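Local atomic coordinates of 3-hydroxy-3-methylglutaryl-CoA lyase (PDB entry 6NDS), a protein that is a lyase of the HMGL-like family with a TIM-barrel fold that binds a zinc ion and coenzyme A. Residues A[16-22]-A[236-242]; A[224-228]-A[262-266]; A[185-189]-A[251-255]. One frame throughout, in Å; residues are numbered along the deposited sequence.

Interaction 1. Residues A[16-22]-A[236-242]; sequences LVVQEVS and RRFDAAL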
ATOM      1  N   LEU A  16      13.542  12.969  -4.883  1.00 17.72           N
ATOM      2  CA  LEU A  16      12.407  12.372  -5.575  1.00 19.80           C
ATOM      3  C   LEU A  16      11.457  13.497  -5.961  1.00 18.05           C
ATOM      4  O   LEU A  16      10.987  14.255  -5.100  1.00 19.94           O
ATOM      5  CB  LEU A  16      11.712  11.307  -4.720  1.00 20.19           C
ATOM      6  CG  LEU A  16      10.614  10.467  -5.424  1.00 17.29           C
ATOM      7  CD1 LEU A  16      10.531   9.070  -4.788  1.00 22.27           C
ATOM      8  CD2 LEU A  16       9.270  11.155  -5.369  1.00 17.39           C
ATOM      9  N   VAL A  17      11.170  13.591  -7.256  1.00 16.62           N
ATOM     10  CA  VAL A  17      10.425  14.703  -7.838  1.00 16.24           C
ATOM     11  C   VAL A  17       8.961  14.288  -7.915  1.00 19.70           C
ATOM     12  O   VAL A  17       8.573  13.519  -8.797  1.00 18.54           O
ATOM     13  CB  VAL A  17      10.967  15.060  -9.223  1.00 17.50           C
ATOM     14  CG1 VAL A  17      10.180  16.211  -9.820  1.00 20.21           C
ATOM     15  CG2 VAL A  17      12.462  15.401  -9.143  1.00 19.94           C
ATOM     16  N   VAL A  18       8.139  14.822  -7.009  1.00 17.33           N
ATOM     17  CA  VAL A  18       6.723  14.466  -6.932  1.00 17.37           C
ATOM     18  C   VAL A  18       5.934  15.353  -7.888  1.00 17.08           C
ATOM     19  O   VAL A  18       6.043  16.581  -7.830  1.00 19.24           O
ATOM     20  CB  VAL A  18       6.208  14.618  -5.491  1.00 17.81           C
ATOM     21  CG1 VAL A  18       4.722  14.269  -5.426  1.00 19.11           C
ATOM     22  CG2 VAL A  18       7.013  13.733  -4.539  1.00 18.07           C
ATOM     23  N   GLN A  19       5.144  14.739  -8.775  1.00 15.45           N
ATOM     24  CA  GLN A  19       4.376  15.455  -9.794  1.00 14.45           C
ATOM     25  C   GLN A  19       2.894  15.174  -9.576  1.00 17.09           C
ATOM     26  O   GLN A  19       2.498  14.019  -9.395  1.00 18.62           O
ATOM     27  CB  GLN A  19       4.841  15.040 -11.200  1.00 16.27           C
ATOM     28  CG  GLN A  19       6.380  15.163 -11.349  1.00 19.05           C
ATOM     29  CD  GLN A  19       6.949  14.666 -12.665  1.00 21.88           C
ATOM     30  OE1 GLN A  19       7.961  15.186 -13.131  1.00 20.52           O
ATOM     31  NE2 GLN A  19       6.336  13.634 -13.248  1.00 25.55           N
ATOM     32  N   GLU A  20       2.081  16.231  -9.550  1.00 14.95           N
ATOM     33  CA  GLU A  20       0.702  16.127  -9.080  1.00 15.40           C
ATOM     34  C   GLU A  20      -0.251  15.990 -10.261  1.00 17.87           C
ATOM     35  O   GLU A  20      -0.176  16.776 -11.216  1.00 20.85           O
ATOM     36  CB  GLU A  20       0.339  17.354  -8.233  1.00 18.76           C
ATOM     37  CG  GLU A  20      -1.133  17.394  -7.768  1.00 22.84           C
ATOM     38  CD  GLU A  20      -1.525  16.216  -6.883  1.00 24.49           C
ATOM     39  OE1 GLU A  20      -0.703  15.768  -6.042  1.00 19.93           O
ATOM     40  OE2 GLU A  20      -2.666  15.719  -7.037  1.00 21.70           O
ATOM     41  N   VAL A  21      -1.131  14.979 -10.211  1.00 15.95           N
ATOM     42  CA  VAL A  21      -2.064  14.752 -11.322  1.00 14.12           C
ATOM     43  C   VAL A  21      -3.526  14.691 -10.881  1.00 18.74           C
ATOM     44  O   VAL A  21      -4.398  14.325 -11.682  1.00 17.23           O
ATOM     45  CB  VAL A  21      -1.698  13.474 -12.111  1.00 16.53           C
ATOM     46  CG1 VAL A  21      -0.246  13.545 -12.639  1.00 20.56           C
ATOM     47  CG2 VAL A  21      -1.919  12.206 -11.267  1.00 19.90           C
ATOM     48  N   SER A  22      -3.841  15.047  -9.634  1.00 17.72           N
ATOM     49  CA  SER A  22      -5.245  14.954  -9.237  1.00 18.20           C
ATOM     50  C   SER A  22      -6.201  15.812 -10.072  1.00 18.90           C
ATOM     51  O   SER A  22      -7.348  15.369 -10.248  1.00 18.64           O
ATOM     52  CB  SER A  22      -5.452  15.279  -7.746  1.00 21.19           C
ATOM     53  OG  SER A  22      -5.112  16.604  -7.458  1.00 20.51           O
ATOM     54  N   ARG A 236      13.477   8.865 -10.629  1.00 18.72           N
ATOM     55  CA  ARG A 236      13.298   9.973  -9.693  1.00 18.21           C
ATOM     56  C   ARG A 236      12.005  10.762  -9.854  1.00 17.93           C
ATOM     57  O   ARG A 236      11.604  11.429  -8.893  1.00 20.99           O
ATOM     58  CB  ARG A 236      14.485  10.951  -9.794  1.00 19.49           C
ATOM     59  CG  ARG A 236      15.828  10.328  -9.405  1.00 22.07           C
ATOM     60  CD  ARG A 236      15.859  10.043  -7.905  1.00 20.19           C
ATOM     61  NE  ARG A 236      17.147   9.542  -7.424  1.00 19.98           N
ATOM     62  CZ  ARG A 236      17.458   8.249  -7.304  1.00 20.81           C
ATOM     63  NH1 ARG A 236      16.582   7.315  -7.666  1.00 19.78           N
ATOM     64  NH2 ARG A 236      18.646   7.881  -6.824  1.00 22.64           N
ATOM     65  N   ARG A 237      11.325  10.709 -11.000  1.00 16.76           N
ATOM     66  CA  ARG A 237      10.112  11.497 -11.221  1.00 18.12           C
ATOM     67  C   ARG A 237       8.888  10.594 -11.136  1.00 18.33           C
ATOM     68  O   ARG A 237       8.822   9.581 -11.839  1.00 17.65           O
ATOM     69  CB  ARG A 237      10.154  12.188 -12.586  1.00 18.52           C
ATOM     70  CG  ARG A 237      11.313  13.207 -12.754  1.00 18.66           C
ATOM     71  CD  ARG A 237      11.446  13.770 -14.182  1.00 21.26           C
ATOM     72  NE  ARG A 237      10.187  14.344 -14.644  1.00 19.97           N
ATOM     73  CZ  ARG A 237       9.947  14.774 -15.873  1.00 21.77           C
ATOM     74  NH1 ARG A 237      10.897  14.755 -16.802  1.00 23.91           N
ATOM     75  NH2 ARG A 237       8.740  15.243 -16.173  1.00 19.52           N
ATOM     76  N   PHE A 238       7.918  10.964 -10.285  1.00 16.18           N
ATOM     77  CA  PHE A 238       6.759  10.104 -10.034  1.00 15.47           C
ATOM     78  C   PHE A 238       5.486  10.931  -9.990  1.00 16.77           C
ATOM     79  O   PHE A 238       5.436  11.949  -9.295  1.00 16.45           O
ATOM     80  CB  PHE A 238       6.909   9.323  -8.714  1.00 15.10           C
ATOM     81  CG  PHE A 238       8.059   8.362  -8.717  1.00 16.23           C
ATOM     82  CD1 PHE A 238       7.869   7.046  -9.103  1.00 15.91           C
ATOM     83  CD2 PHE A 238       9.335   8.784  -8.359  1.00 16.77           C
ATOM     84  CE1 PHE A 238       8.932   6.149  -9.118  1.00 16.97           C
ATOM     85  CE2 PHE A 238      10.406   7.904  -8.359  1.00 17.31           C
ATOM     86  CZ  PHE A 238      10.213   6.579  -8.734  1.00 18.17           C
ATOM     87  N   ASP A 239       4.464  10.476 -10.719  1.00 15.93           N
ATOM     88  CA  ASP A 239       3.132  11.069 -10.657  1.00 14.71           C
ATOM     89  C   ASP A 239       2.342  10.520  -9.464  1.00 17.88           C
ATOM     90  O   ASP A 239       2.421   9.335  -9.135  1.00 17.71           O
ATOM     91  CB  ASP A 239       2.339  10.771 -11.932  1.00 15.21           C
ATOM     92  CG  ASP A 239       2.846  11.523 -13.163  1.00 25.59           C
ATOM     93  OD1 ASP A 239       3.612  12.509 -13.025  1.00 21.46           O
ATOM     94  OD2 ASP A 239       2.444  11.138 -14.286  1.00 22.30           O
ATOM     95  N   ALA A 240       1.529  11.381  -8.853  1.00 15.59           N
ATOM     96  CA  ALA A 240       0.669  10.968  -7.744  1.00 13.40           C
ATOM     97  C   ALA A 240      -0.527  11.906  -7.714  1.00 15.51           C
ATOM     98  O   ALA A 240      -0.473  13.006  -8.259  1.00 16.92           O
ATOM     99  CB  ALA A 240       1.425  10.995  -6.403  1.00 15.57           C
ATOM    100  N   ALA A 241      -1.624  11.455  -7.095  1.00 15.15           N
ATOM    101  CA  ALA A 241      -2.836  12.268  -6.983  1.00 13.62           C
ATOM    102  C   ALA A 241      -3.158  12.514  -5.516  1.00 17.94           C
ATOM    103  O   ALA A 241      -3.125  11.582  -4.700  1.00 17.81           O
ATOM    104  CB  ALA A 241      -4.030  11.594  -7.659  1.00 16.47           C
ATOM    105  N   LEU A 242      -3.502  13.770  -5.198  1.00 16.34           N
ATOM    106  CA  LEU A 242      -3.968  14.130  -3.864  1.00 16.89           C
ATOM    107  C   LEU A 242      -5.068  13.183  -3.400  1.00 16.48           C
ATOM    108  O   LEU A 242      -6.031  12.914  -4.130  1.00 19.33           O
ATOM    109  CB  LEU A 242      -4.497  15.566  -3.878  1.00 18.29           C
ATOM    110  CG  LEU A 242      -4.936  16.134  -2.524  1.00 18.69           C
ATOM    111  CD1 LEU A 242      -3.706  16.455  -1.682  1.00 20.17           C
ATOM    112  CD2 LEU A 242      -5.779  17.381  -2.773  1.00 19.54           C
TER
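Strands 17-20 and 237-240, the first and last of the TIM barrel, pair in parallel and close it, their axes 4.7 Å apart at 32°. Main-chain hydrogen bonds set the register: V17 N to R236 O (2.7 Å), F238 N to V17 O (3.0 Å), Q19 N to F238 O (2.9 Å), A240 N to Q19 O (2.9 Å) and V21 N to A240 O (2.9 Å). On the V17, Q19, R237 and D239 face, Q19 (chi1 m, chi2 t) carries its amide across: with R237 chi3 at p, R237 NE (2.8 Å) and NH2 (3.1 Å) both donate to Q19 OE1, while Q19 NE2 donates to D239 OD1 at 3.0 Å. D239 OD2 bonds H215, a zinc ligand, so this network backs the metal site. On the V18, E20, F238 and A240 face, E20 (chi1 t, chi2 p) folds forward; its OE2 accepts from L242 N at 2.8 Å, S22 N at 2.9 Å and S22 OG at 2.6 Å, joining both strand exits. Before the strand, L16 CG lies 3.6 Å from F238 CD2. Backbone bonds from E20 to R53 and E55 continue the sheet to strand 53-58; R237 and D239 bond L214 of strand 212-216, and helices 223-232 and 260-270 cover F238, V18 and A240.

Interaction 2. Residues A[224-228]-A[262-266]; sequences LTNVL and DLVNM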
ATOM      1  N   LEU A 224       3.182   2.019  -3.793  1.00 17.68           N
ATOM      2  CA  LEU A 224       4.375   2.582  -3.158  1.00 17.04           C
ATOM      3  C   LEU A 224       5.549   1.612  -3.209  1.00 19.07           C
ATOM      4  O   LEU A 224       6.703   2.051  -3.275  1.00 18.50           O
ATOM      5  CB  LEU A 224       4.078   2.986  -1.708  1.00 16.07           C
ATOM      6  CG  LEU A 224       3.100   4.161  -1.573  1.00 18.34           C
ATOM      7  CD1 LEU A 224       2.911   4.458  -0.098  1.00 18.60           C
ATOM      8  CD2 LEU A 224       3.639   5.384  -2.312  1.00 20.27           C
ATOM      9  N   THR A 225       5.280   0.306  -3.181  1.00 16.77           N
ATOM     10  CA  THR A 225       6.357  -0.670  -3.327  1.00 16.95           C
ATOM     11  C   THR A 225       7.005  -0.549  -4.703  1.00 20.01           C
ATOM     12  O   THR A 225       8.235  -0.638  -4.840  1.00 19.50           O
ATOM     13  CB  THR A 225       5.817  -2.078  -3.085  1.00 23.01           C
ATOM     14  OG1 THR A 225       5.137  -2.095  -1.817  1.00 24.83           O
ATOM     15  CG2 THR A 225       6.936  -3.077  -3.050  1.00 24.84           C
ATOM     16  N   ASN A 226       6.193  -0.286  -5.725  1.00 16.87           N
ATOM     17  CA  ASN A 226       6.732  -0.092  -7.069  1.00 16.77           C
ATOM     18  C   ASN A 226       7.509   1.216  -7.184  1.00 14.66           C
ATOM     19  O   ASN A 226       8.501   1.282  -7.924  1.00 18.27           O
ATOM     20  CB  ASN A 226       5.596  -0.136  -8.098  1.00 17.12           C
ATOM     21  CG  ASN A 226       5.024  -1.518  -8.283  1.00 15.50           C
ATOM     22  OD1 ASN A 226       5.713  -2.533  -8.099  1.00 18.29           O
ATOM     23  ND2 ASN A 226       3.738  -1.590  -8.692  1.00 18.90           N
ATOM     24  N   VAL A 227       7.046   2.285  -6.521  1.00 16.00           N
ATOM     25  CA  VAL A 227       7.821   3.530  -6.488  1.00 14.48           C
ATOM     26  C   VAL A 227       9.206   3.273  -5.919  1.00 19.02           C
ATOM     27  O   VAL A 227      10.216   3.697  -6.489  1.00 17.68           O
ATOM     28  CB  VAL A 227       7.099   4.613  -5.663  1.00 16.10           C
ATOM     29  CG1 VAL A 227       8.052   5.805  -5.412  1.00 16.93           C
ATOM     30  CG2 VAL A 227       5.863   5.066  -6.398  1.00 18.19           C
ATOM     31  N   LEU A 228       9.269   2.629  -4.752  1.00 17.80           N
ATOM     32  CA  LEU A 228      10.565   2.428  -4.110  1.00 19.89           C
ATOM     33  C   LEU A 228      11.459   1.524  -4.953  1.00 19.73           C
ATOM     34  O   LEU A 228      12.673   1.754  -5.047  1.00 20.97           O
ATOM     35  CB  LEU A 228      10.362   1.861  -2.696  1.00 17.76           C
ATOM     36  CG  LEU A 228      11.556   1.981  -1.741  1.00 29.45           C
ATOM     37  CD1 LEU A 228      12.010   3.426  -1.627  1.00 27.61           C
ATOM     38  CD2 LEU A 228      11.190   1.421  -0.365  1.00 23.87           C
ATOM     39  N   ASP A 262       0.632  10.084   0.879  1.00 15.96           N
ATOM     40  CA  ASP A 262       1.239   8.829   1.313  1.00 15.31           C
ATOM     41  C   ASP A 262       2.632   8.656   0.704  1.00 17.48           C
ATOM     42  O   ASP A 262       3.550   8.180   1.380  1.00 16.45           O
ATOM     43  CB  ASP A 262       0.335   7.636   0.957  1.00 17.90           C
ATOM     44  CG  ASP A 262      -1.014   7.654   1.694  1.00 22.47           C
ATOM     45  OD1 ASP A 262      -1.254   8.568   2.512  1.00 22.54           O
ATOM     46  OD2 ASP A 262      -1.850   6.746   1.449  1.00 22.60           O
ATOM     47  N   LEU A 263       2.813   9.047  -0.564  1.00 16.72           N
ATOM     48  CA  LEU A 263       4.144   9.012  -1.182  1.00 15.95           C
ATOM     49  C   LEU A 263       5.113   9.957  -0.479  1.00 17.14           C
ATOM     50  O   LEU A 263       6.249   9.579  -0.152  1.00 16.20           O
ATOM     51  CB  LEU A 263       4.033   9.371  -2.666  1.00 16.85           C
ATOM     52  CG  LEU A 263       5.352   9.677  -3.385  1.00 16.89           C
ATOM     53  CD1 LEU A 263       6.245   8.446  -3.399  1.00 18.36           C
ATOM     54  CD2 LEU A 263       5.063  10.162  -4.820  1.00 17.72           C
ATOM     55  N   VAL A 264       4.682  11.195  -0.231  1.00 16.66           N
ATOM     56  CA  VAL A 264       5.564  12.163   0.416  1.00 15.05           C
ATOM     57  C   VAL A 264       5.883  11.724   1.839  1.00 14.76           C
ATOM     58  O   VAL A 264       7.014  11.879   2.297  1.00 15.62           O
ATOM     59  CB  VAL A 264       4.959  13.576   0.371  1.00 16.52           C
ATOM     60  CG1 VAL A 264       5.853  14.593   1.140  1.00 18.08           C
ATOM     61  CG2 VAL A 264       4.781  14.031  -1.083  1.00 18.96           C
ATOM     62  N   ASN A 265       4.916  11.136   2.550  1.00 15.82           N
ATOM     63  CA  ASN A 265       5.220  10.632   3.892  1.00 14.05           C
ATOM     64  C   ASN A 265       6.259   9.521   3.839  1.00 15.04           C
ATOM     65  O   ASN A 265       7.174   9.475   4.667  1.00 17.71           O
ATOM     66  CB  ASN A 265       3.947  10.126   4.582  1.00 19.69           C
ATOM     67  CG  ASN A 265       4.226   9.581   5.972  1.00 19.42           C
ATOM     68  OD1 ASN A 265       4.495  10.343   6.912  1.00 19.51           O
ATOM     69  ND2 ASN A 265       4.194   8.249   6.109  1.00 18.33           N
ATOM     70  N   MET A 266       6.135   8.610   2.870  1.00 14.42           N
ATOM     71  CA  MET A 266       7.132   7.554   2.724  1.00 16.98           C
ATOM     72  C   MET A 266       8.532   8.139   2.549  1.00 16.21           C
ATOM     73  O   MET A 266       9.490   7.716   3.217  1.00 18.52           O
ATOM     74  CB  MET A 266       6.779   6.669   1.526  1.00 16.63           C
ATOM     75  CG  MET A 266       7.828   5.572   1.319  1.00 19.30           C
ATOM     76  SD  MET A 266       7.429   4.364   0.038  1.00 20.65           S
ATOM     77  CE  MET A 266       7.793   5.282  -1.460  1.00 20.44           C
TER
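In this TIM barrel, helices 223-232 and 260-270 belong to the outer layer, before and after strand 237-240 in the chain. The segments 224-228 and 262-266 have axes 11.1 Å apart at closest approach and cross at -47°, a wide spacing filled by side chains, with 273 Å² buried in all. The contact between them is mainly apolar. Among the aliphatic pairs, V227 CG1 meets L263 CD1 at 3.8 Å, and L224 CD2 lies 4.0 Å from L263 CB. V227 and L263 also reach the barrel wall, touching F238 and A240 respectively. L224 CD1 lies against the D262 backbone, 4.1 Å from D262 O. Polar groups find partners elsewhere: the D262 carboxylate accepts from L300 N and Q299 N, and T225 OG1 hydrogen-bonds T225 OG1 of the second subunit. L224 packs on G221 and M266 on L222 of that same subunit, so the helix pair also borders the dimer interface. The thioether contacts form the remaining class. M266, extended through chi1 and chi2 (both t), spans the gap before chi3 turns to p; its SD then sits 4.0 Å from L224 CB, and its CE 4.0 Å from V227 CG1 and 3.9 Å from L224 O.

Interaction 3. Residues A[185-189]-A[251-255]; sequences ADTTG and APGAS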
ATOM      1  N   ALA A 185       3.309   4.400 -17.712  1.00 18.04           N
ATOM      2  CA  ALA A 185       2.131   4.393 -16.854  1.00 16.94           C
ATOM      3  C   ALA A 185       1.619   2.974 -16.636  1.00 17.52           C
ATOM      4  O   ALA A 185       1.435   2.219 -17.599  1.00 21.63           O
ATOM      5  CB  ALA A 185       1.033   5.278 -17.453  1.00 19.44           C
ATOM      6  N   ASP A 186       1.347   2.641 -15.365  1.00 17.03           N
ATOM      7  CA  ASP A 186       0.684   1.391 -14.960  1.00 16.71           C
ATOM      8  C   ASP A 186      -0.802   1.684 -14.752  1.00 19.07           C
ATOM      9  O   ASP A 186      -1.293   1.860 -13.632  1.00 19.65           O
ATOM     10  CB  ASP A 186       1.328   0.847 -13.692  1.00 18.11           C
ATOM     11  CG  ASP A 186       0.748  -0.475 -13.273  1.00 23.37           C
ATOM     12  OD1 ASP A 186       0.078  -1.110 -14.107  1.00 22.33           O
ATOM     13  OD2 ASP A 186       0.956  -0.880 -12.110  1.00 22.24           O
ATOM     14  N   THR A 187      -1.529   1.684 -15.870  1.00 17.11           N
ATOM     15  CA  THR A 187      -2.883   2.230 -15.931  1.00 19.37           C
ATOM     16  C   THR A 187      -3.859   1.527 -14.991  1.00 23.60           C
ATOM     17  O   THR A 187      -4.716   2.181 -14.380  1.00 23.59           O
ATOM     18  CB  THR A 187      -3.373   2.141 -17.370  1.00 22.94           C
ATOM     19  OG1 THR A 187      -2.392   2.741 -18.217  1.00 23.41           O
ATOM     20  CG2 THR A 187      -4.718   2.859 -17.537  1.00 24.00           C
ATOM     21  N   THR A 188      -3.791   0.197 -14.885  1.00 23.14           N
ATOM     22  CA  THR A 188      -4.696  -0.499 -13.973  1.00 22.64           C
ATOM     23  C   THR A 188      -3.949  -1.248 -12.876  1.00 22.59           C
ATOM     24  O   THR A 188      -4.438  -2.263 -12.372  1.00 22.44           O
ATOM     25  CB  THR A 188      -5.625  -1.458 -14.714  1.00 29.08           C
ATOM     26  OG1 THR A 188      -4.851  -2.453 -15.393  1.00 25.54           O
ATOM     27  CG2 THR A 188      -6.489  -0.698 -15.706  1.00 28.18           C
ATOM     28  N   GLY A 189      -2.783  -0.747 -12.479  1.00 20.60           N
ATOM     29  CA  GLY A 189      -2.125  -1.261 -11.292  1.00 19.94           C
ATOM     30  C   GLY A 189      -1.757  -2.726 -11.396  1.00 20.36           C
ATOM     31  O   GLY A 189      -2.026  -3.515 -10.483  1.00 22.24           O
ATOM     32  N   ALA A 251     -10.549   2.165 -18.875  1.00 55.66           N
ATOM     33  CA  ALA A 251      -9.817   0.983 -18.449  1.00 48.03           C
ATOM     34  C   ALA A 251     -10.625   0.298 -17.355  1.00 54.02           C
ATOM     35  O   ALA A 251     -10.676   0.813 -16.226  1.00 52.46           O
ATOM     36  CB  ALA A 251      -8.425   1.362 -17.943  1.00 32.19           C
ATOM     37  N   PRO A 252     -11.270  -0.839 -17.629  1.00 56.08           N
ATOM     38  CA  PRO A 252     -12.251  -1.383 -16.679  1.00 55.48           C
ATOM     39  C   PRO A 252     -11.617  -1.715 -15.337  1.00 58.74           C
ATOM     40  O   PRO A 252     -10.527  -2.286 -15.266  1.00 57.70           O
ATOM     41  CB  PRO A 252     -12.764  -2.648 -17.380  1.00 58.22           C
ATOM     42  CG  PRO A 252     -12.365  -2.497 -18.813  1.00 58.81           C
ATOM     43  CD  PRO A 252     -11.089  -1.715 -18.794  1.00 56.55           C
ATOM     44  N   GLY A 253     -12.319  -1.347 -14.266  1.00 60.16           N
ATOM     45  CA  GLY A 253     -11.810  -1.568 -12.927  1.00 56.37           C
ATOM     46  C   GLY A 253     -10.636  -0.702 -12.532  1.00 58.34           C
ATOM     47  O   GLY A 253      -9.991  -0.985 -11.518  1.00 48.74           O
ATOM     48  N   ALA A 254     -10.326   0.337 -13.305  1.00 52.84           N
ATOM     49  CA  ALA A 254      -9.256   1.241 -12.914  1.00 47.32           C
ATOM     50  C   ALA A 254      -9.604   1.919 -11.595  1.00 44.50           C
ATOM     51  O   ALA A 254     -10.779   2.089 -11.247  1.00 44.66           O
ATOM     52  CB  ALA A 254      -9.005   2.289 -13.999  1.00 52.49           C
ATOM     53  N   SER A 255      -8.569   2.293 -10.852  1.00 35.55           N
ATOM     54  CA  SER A 255      -8.744   2.863  -9.524  1.00 42.54           C
ATOM     55  C   SER A 255      -7.654   3.909  -9.312  1.00 34.13           C
ATOM     56  O   SER A 255      -6.960   4.318 -10.250  1.00 29.48           O
ATOM     57  CB  SER A 255      -8.740   1.755  -8.459  1.00 40.89           C
ATOM     58  OG  SER A 255      -7.432   1.245  -8.275  1.00 42.73           O
TER
HETATM   59  O   HOH W   1      -6.382   1.883 -11.825  1.00 45.38           O
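T188, A251 and T187 lose the most surface here, 50, 33 and 29 Å² respectively, in a small contact of 151 Å² between two turns in loops at the C-terminal ends of the barrel strands, near the zinc. T188 lies in the type I turn D186-G189 at the end of its barrel strand, closed by G189 N to D186 O at 3.2 Å. With chi1 at p, its methyl CG2 stands 3.6 Å from A251 CB and 4.3 Å from A254 CB, so it nests against both ends of the opposing turn. A251 begins that type II turn, A251-A254, in which A254 N donates to A251 O at 3.0 Å; G253, at phi 70°, takes the positive-phi corner. The A251 CB points at the threonines and also meets T187 CG2 at 4.0 Å. T187 faces two ways: its methyl packs here, while OG1 hydrogen-bonds T152 N and also O5 of a citric acid that probably came from the crystallisation liquor. Its carbonyl adds the one water link, T187 O accepting from water 1 at 3.1 Å while S255 N donates to that water at a short 2.4 Å. Beyond it, S255 O bonds ND1 of the zinc ligand H217. Methyl contacts and a single water, without direct hydrogen bonds between the segments, thus join the two loops beside the metal, while the T187 hydroxyl bonds T152 N and its side chain lies about 5 Å from the zinc.

Overall arrangement
Along the chain the six segments run 16-22, 185-189, 224-228, 236-242, 251-255, 262-266, so all three contacts cross one another within one TIM barrel. Interactions 1 and 2 are neighbours, with centres 10 Å apart, and touch where F238 CZ lies 3.7 Å from V227 O and A240 CB lies 4.1 Å from L263 CD2, sheet wall against helix layer. Interaction 3 touches neither, its centre about 17 Å from that of interaction 1 and 18 Å from that of interaction 2; it shares the parallel sheet with interaction 1. Strand 237-240 links the three: it closes the barrel with 17-20, helices 223-232 and 260-270 flank it in the chain, and the loop after it passes the metal site.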